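Local coordinates for protein Nrps/pks (Streptomyces albus, PDB 4OPE) that probably catalyses decarboxylative Claisen condensation, extending an acyl chain as a ketosynthase domain of the AT-less type I synthase that makes oxazolomycin, at residues Q371-L382 / L395-T403. Sequence-based numbering, arbitrary orientation.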
loop_
_atom_site.group_PDB
_atom_site.type_symbol
_atom_site.label_atom_id
_atom_site.label_comp_id
_atom_site.label_asym_id
_atom_site.label_seq_id
_atom_site.Cartn_x
_atom_site.Cartn_y
_atom_site.Cartn_z
ATOM N N GLN A 371 -9.118 31.225 6.876
ATOM C CA GLN A 371 -8.223 32.015 7.719
ATOM C C GLN A 371 -8.694 32.086 9.167
ATOM O O GLN A 371 -8.657 33.139 9.810
ATOM C CB GLN A 371 -8.046 33.399 7.141
ATOM C CG GLN A 371 -7.462 33.377 5.753
ATOM C CD GLN A 371 -7.281 34.764 5.181
ATOM O OE1 GLN A 371 -8.037 35.674 5.474
ATOM N NE2 GLN A 371 -6.274 34.928 4.364
ATOM N N GLU A 372 -9.098 30.933 9.672
ATOM C CA GLU A 372 -9.584 30.793 11.013
ATOM C C GLU A 372 -8.989 29.559 11.605
ATOM O O GLU A 372 -8.719 28.607 10.903
ATOM C CB GLU A 372 -11.117 30.674 11.048
ATOM C CG GLU A 372 -11.822 31.958 10.721
ATOM C CD GLU A 372 -13.330 31.884 10.888
ATOM O OE1 GLU A 372 -13.978 30.924 10.443
ATOM O OE2 GLU A 372 -13.906 32.835 11.463
ATOM N N LEU A 373 -8.794 29.597 12.916
ATOM C CA LEU A 373 -8.441 28.416 13.691
ATOM C C LEU A 373 -9.635 27.997 14.485
ATOM O O LEU A 373 -10.191 28.791 15.226
ATOM C CB LEU A 373 -7.300 28.683 14.650
ATOM C CG LEU A 373 -6.063 29.185 13.942
ATOM C CD1 LEU A 373 -5.123 29.750 14.981
ATOM C CD2 LEU A 373 -5.419 28.092 13.120
ATOM N N VAL A 374 -10.001 26.726 14.346
ATOM C CA VAL A 374 -11.211 26.208 14.964
ATOM C C VAL A 374 -10.926 25.529 16.298
ATOM O O VAL A 374 -9.808 25.116 16.547
ATOM C CB VAL A 374 -11.886 25.233 14.033
ATOM C CG1 VAL A 374 -12.158 25.912 12.699
ATOM C CG2 VAL A 374 -11.022 23.988 13.850
ATOM N N PRO A 375 -11.950 25.421 17.159
ATOM C CA PRO A 375 -11.844 24.727 18.429
ATOM C C PRO A 375 -11.447 23.265 18.297
ATOM O O PRO A 375 -12.023 22.521 17.481
ATOM C CB PRO A 375 -13.273 24.735 18.977
ATOM C CG PRO A 375 -14.053 25.635 18.140
ATOM C CD PRO A 375 -13.339 25.791 16.841
ATOM N N SER A 376 -10.496 22.870 19.144
ATOM C CA SER A 376 -10.243 21.477 19.507
ATOM C C SER A 376 -11.038 21.152 20.798
ATOM O O SER A 376 -10.933 21.865 21.745
ATOM C CB SER A 376 -8.741 21.272 19.752
ATOM O OG SER A 376 -8.337 19.990 19.363
ATOM N N LEU A 377 -11.798 20.060 20.821
ATOM C CA LEU A 377 -12.769 19.805 21.868
ATOM C C LEU A 377 -12.197 18.988 23.006
ATOM O O LEU A 377 -11.089 18.442 22.906
ATOM C CB LEU A 377 -13.989 19.070 21.294
ATOM C CG LEU A 377 -14.989 19.916 20.487
ATOM C CD1 LEU A 377 -14.315 20.578 19.342
ATOM C CD2 LEU A 377 -16.074 19.069 19.885
ATOM N N HIS A 378 -12.955 18.942 24.103
ATOM C CA HIS A 378 -12.678 18.074 25.240
ATOM C C HIS A 378 -11.383 18.310 25.975
ATOM O O HIS A 378 -10.906 17.408 26.607
ATOM C CB HIS A 378 -12.706 16.592 24.855
ATOM C CG HIS A 378 -13.950 16.190 24.151
ATOM N ND1 HIS A 378 -15.202 16.405 24.688
ATOM C CD2 HIS A 378 -14.147 15.601 22.950
ATOM C CE1 HIS A 378 -16.118 15.979 23.841
ATOM N NE2 HIS A 378 -15.506 15.498 22.776
ATOM N N ALA A 379 -10.816 19.493 25.932
ATOM C CA ALA A 379 -9.648 19.763 26.752
ATOM C C ALA A 379 -9.864 21.018 27.560
ATOM O O ALA A 379 -8.946 21.821 27.734
ATOM C CB ALA A 379 -8.403 19.890 25.903
ATOM N N GLU A 380 -11.075 21.158 28.084
ATOM C CA GLU A 380 -11.397 22.287 28.965
ATOM C C GLU A 380 -10.360 22.354 30.054
ATOM O O GLU A 380 -9.899 23.446 30.395
ATOM C CB GLU A 380 -12.801 22.181 29.574
ATOM C CG GLU A 380 -13.922 22.037 28.536
ATOM C CD GLU A 380 -14.124 20.589 28.008
ATOM O OE1 GLU A 380 -13.288 19.671 28.264
ATOM O OE2 GLU A 380 -15.137 20.376 27.303
ATOM N N ARG A 381 -9.986 21.179 30.576
ATOM C CA ARG A 381 -8.796 21.056 31.427
ATOM C C ARG A 381 -7.777 20.242 30.654
ATOM O O ARG A 381 -8.081 19.207 30.085
ATOM C CB ARG A 381 -9.110 20.369 32.742
ATOM C CG ARG A 381 -10.273 20.972 33.502
ATOM C CD ARG A 381 -10.694 20.177 34.732
ATOM N NE ARG A 381 -9.594 19.808 35.632
ATOM C CZ ARG A 381 -8.852 20.672 36.321
ATOM N NH1 ARG A 381 -9.061 21.976 36.221
ATOM N NH2 ARG A 381 -7.893 20.241 37.132
ATOM N N LEU A 382 -6.556 20.723 30.631
ATOM C CA LEU A 382 -5.524 20.047 29.901
ATOM C C LEU A 382 -5.098 18.814 30.599
ATOM O O LEU A 382 -5.247 18.681 31.798
ATOM C CB LEU A 382 -4.295 20.907 29.803
ATOM C CG LEU A 382 -4.349 22.079 28.838
ATOM C CD1 LEU A 382 -2.918 22.594 28.782
ATOM C CD2 LEU A 382 -4.860 21.707 27.447
ATOM N N LEU A 395 -3.159 24.780 23.154
ATOM C CA LEU A 395 -4.285 24.112 22.639
ATOM C C LEU A 395 -5.225 25.189 22.156
ATOM O O LEU A 395 -5.461 26.145 22.806
ATOM C CB LEU A 395 -4.899 23.206 23.700
ATOM C CG LEU A 395 -5.549 21.878 23.321
ATOM C CD1 LEU A 395 -7.044 22.045 23.345
ATOM C CD2 LEU A 395 -5.120 21.294 21.980
ATOM N N GLN A 396 -5.723 25.025 20.953
ATOM C CA GLN A 396 -6.620 25.964 20.370
ATOM C C GLN A 396 -8.021 25.540 20.709
ATOM O O GLN A 396 -8.581 24.688 20.046
ATOM C CB GLN A 396 -6.419 25.951 18.869
ATOM C CG GLN A 396 -7.268 26.968 18.154
ATOM C CD GLN A 396 -6.868 28.366 18.488
ATOM O OE1 GLN A 396 -5.701 28.722 18.442
ATOM N NE2 GLN A 396 -7.825 29.153 18.837
ATOM N N ARG A 397 -8.591 26.159 21.729
ATOM C CA ARG A 397 -9.881 25.765 22.235
ATOM C C ARG A 397 -10.985 26.639 21.756
ATOM O O ARG A 397 -12.137 26.321 21.979
ATOM C CB ARG A 397 -9.876 25.840 23.749
ATOM C CG ARG A 397 -8.837 24.953 24.420
ATOM C CD ARG A 397 -9.127 24.871 25.917
ATOM N NE ARG A 397 -8.158 25.651 26.651
ATOM C CZ ARG A 397 -7.380 25.199 27.602
ATOM N NH1 ARG A 397 -7.461 23.939 28.002
ATOM N NH2 ARG A 397 -6.522 26.027 28.163
ATOM N N ASP A 398 -10.661 27.755 21.122
ATOM C CA ASP A 398 -11.696 28.683 20.680
ATOM C C ASP A 398 -11.582 29.014 19.203
ATOM O O ASP A 398 -10.482 29.063 18.659
ATOM C CB ASP A 398 -11.608 29.971 21.499
ATOM C CG ASP A 398 -12.124 29.791 22.915
ATOM O OD1 ASP A 398 -13.229 29.204 23.065
ATOM O OD2 ASP A 398 -11.434 30.243 23.873
ATOM N N LEU A 399 -12.727 29.235 18.553
ATOM C CA LEU A 399 -12.724 29.791 17.220
ATOM C C LEU A 399 -11.974 31.125 17.245
ATOM O O LEU A 399 -12.172 31.958 18.147
ATOM C CB LEU A 399 -14.151 30.009 16.748
ATOM C CG LEU A 399 -14.223 30.615 15.344
ATOM C CD1 LEU A 399 -13.634 29.614 14.346
ATOM C CD2 LEU A 399 -15.641 31.018 14.961
ATOM N N ALA A 400 -11.099 31.346 16.285
ATOM C CA ALA A 400 -10.349 32.580 16.296
ATOM C C ALA A 400 -9.699 32.834 14.955
ATOM O O ALA A 400 -9.452 31.909 14.181
ATOM C CB ALA A 400 -9.322 32.591 17.428
ATOM N N PRO A 401 -9.466 34.107 14.644
ATOM C CA PRO A 401 -8.944 34.393 13.304
ATOM C C PRO A 401 -7.545 33.863 13.234
ATOM O O PRO A 401 -6.883 33.811 14.238
ATOM C CB PRO A 401 -8.926 35.928 13.245
ATOM C CG PRO A 401 -9.820 36.361 14.347
ATOM C CD PRO A 401 -9.678 35.334 15.428
ATOM N N TRP A 402 -7.116 33.449 12.070
ATOM C CA TRP A 402 -5.792 32.905 11.917
ATOM C C TRP A 402 -4.908 34.026 11.433
ATOM O O TRP A 402 -4.725 34.237 10.258
ATOM C CB TRP A 402 -5.781 31.726 10.936
ATOM C CG TRP A 402 -4.487 31.028 10.879
ATOM C CD1 TRP A 402 -3.284 31.456 11.400
ATOM C CD2 TRP A 402 -4.212 29.794 10.219
ATOM N NE1 TRP A 402 -2.300 30.548 11.122
ATOM C CE2 TRP A 402 -2.841 29.515 10.400
ATOM C CE3 TRP A 402 -4.982 28.891 9.507
ATOM C CZ2 TRP A 402 -2.235 28.392 9.869
ATOM C CZ3 TRP A 402 -4.362 27.766 8.997
ATOM C CH2 TRP A 402 -3.009 27.526 9.188
ATOM N N THR A 403 -4.395 34.769 12.386
ATOM C CA THR A 403 -3.526 35.906 12.134
ATOM C C THR A 403 -2.198 35.411 11.594
ATOM O O THR A 403 -1.587 34.544 12.196
ATOM C CB THR A 403 -3.270 36.627 13.469
ATOM O OG1 THR A 403 -4.526 37.056 13.998
ATOM C CG2 THR A 403 -2.324 37.815 13.323
#
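Leu373 and Ala400 form the hydrogen-bonded pair of a short antiparallel ladder, with Leu373 N to Ala400 O at 2.7 Å and Ala400 N to Leu373 O at 2.9 Å. Trp402 N extends it with a hydrogen bond to Gln371 O. Beyond the ladder, Ser376 N donates a hydrogen bond to Gln396 O at 2.8 Å.

Leu373 is the main side chain on the 371-382 side. Its CD2 lies over one face of the Trp402 indole, 3.9 Å from the centroid of the five-membered ring, a CH-pi contact. Trp402 CG is anti to the backbone N (chi1 -173°), which carries the indole across Leu373. Phe368 and Arg415 also meet this indole.

Gln396 crosses Leu373 at about a right angle, its CG and CD against Leu373 CB. The chain bends at chi2 (66°), and NE2 donates to Asp398 O at 2.7 Å, close to the amide plane. This bond helps set the turn of the amide, with OE1 by Leu373 CD1. With an alanine in place of Gln396, Asp398 O would probably lose this donor and a gap would open beside Leu373.

Farther along, Leu395 CD1 packs on Ala379 CB at 3.6 Å. Arg397 NH1 donates to Ala379 O, which lies at the guanidinium edge, 7° out of its plane. Leu382 CD2 comes near the same NH1, at 3.5 Å. Near the ladder, Leu399 CD1 lies by Glu372, whose carboxylate forms a salt bridge with Arg32 of helix 24-33.

The two-stranded ladder joins the chain leaving helix 356-370 to the chain leaving strand 393-395, an outermost strand of the large mixed sheet, in the thiolase fold of this ketosynthase.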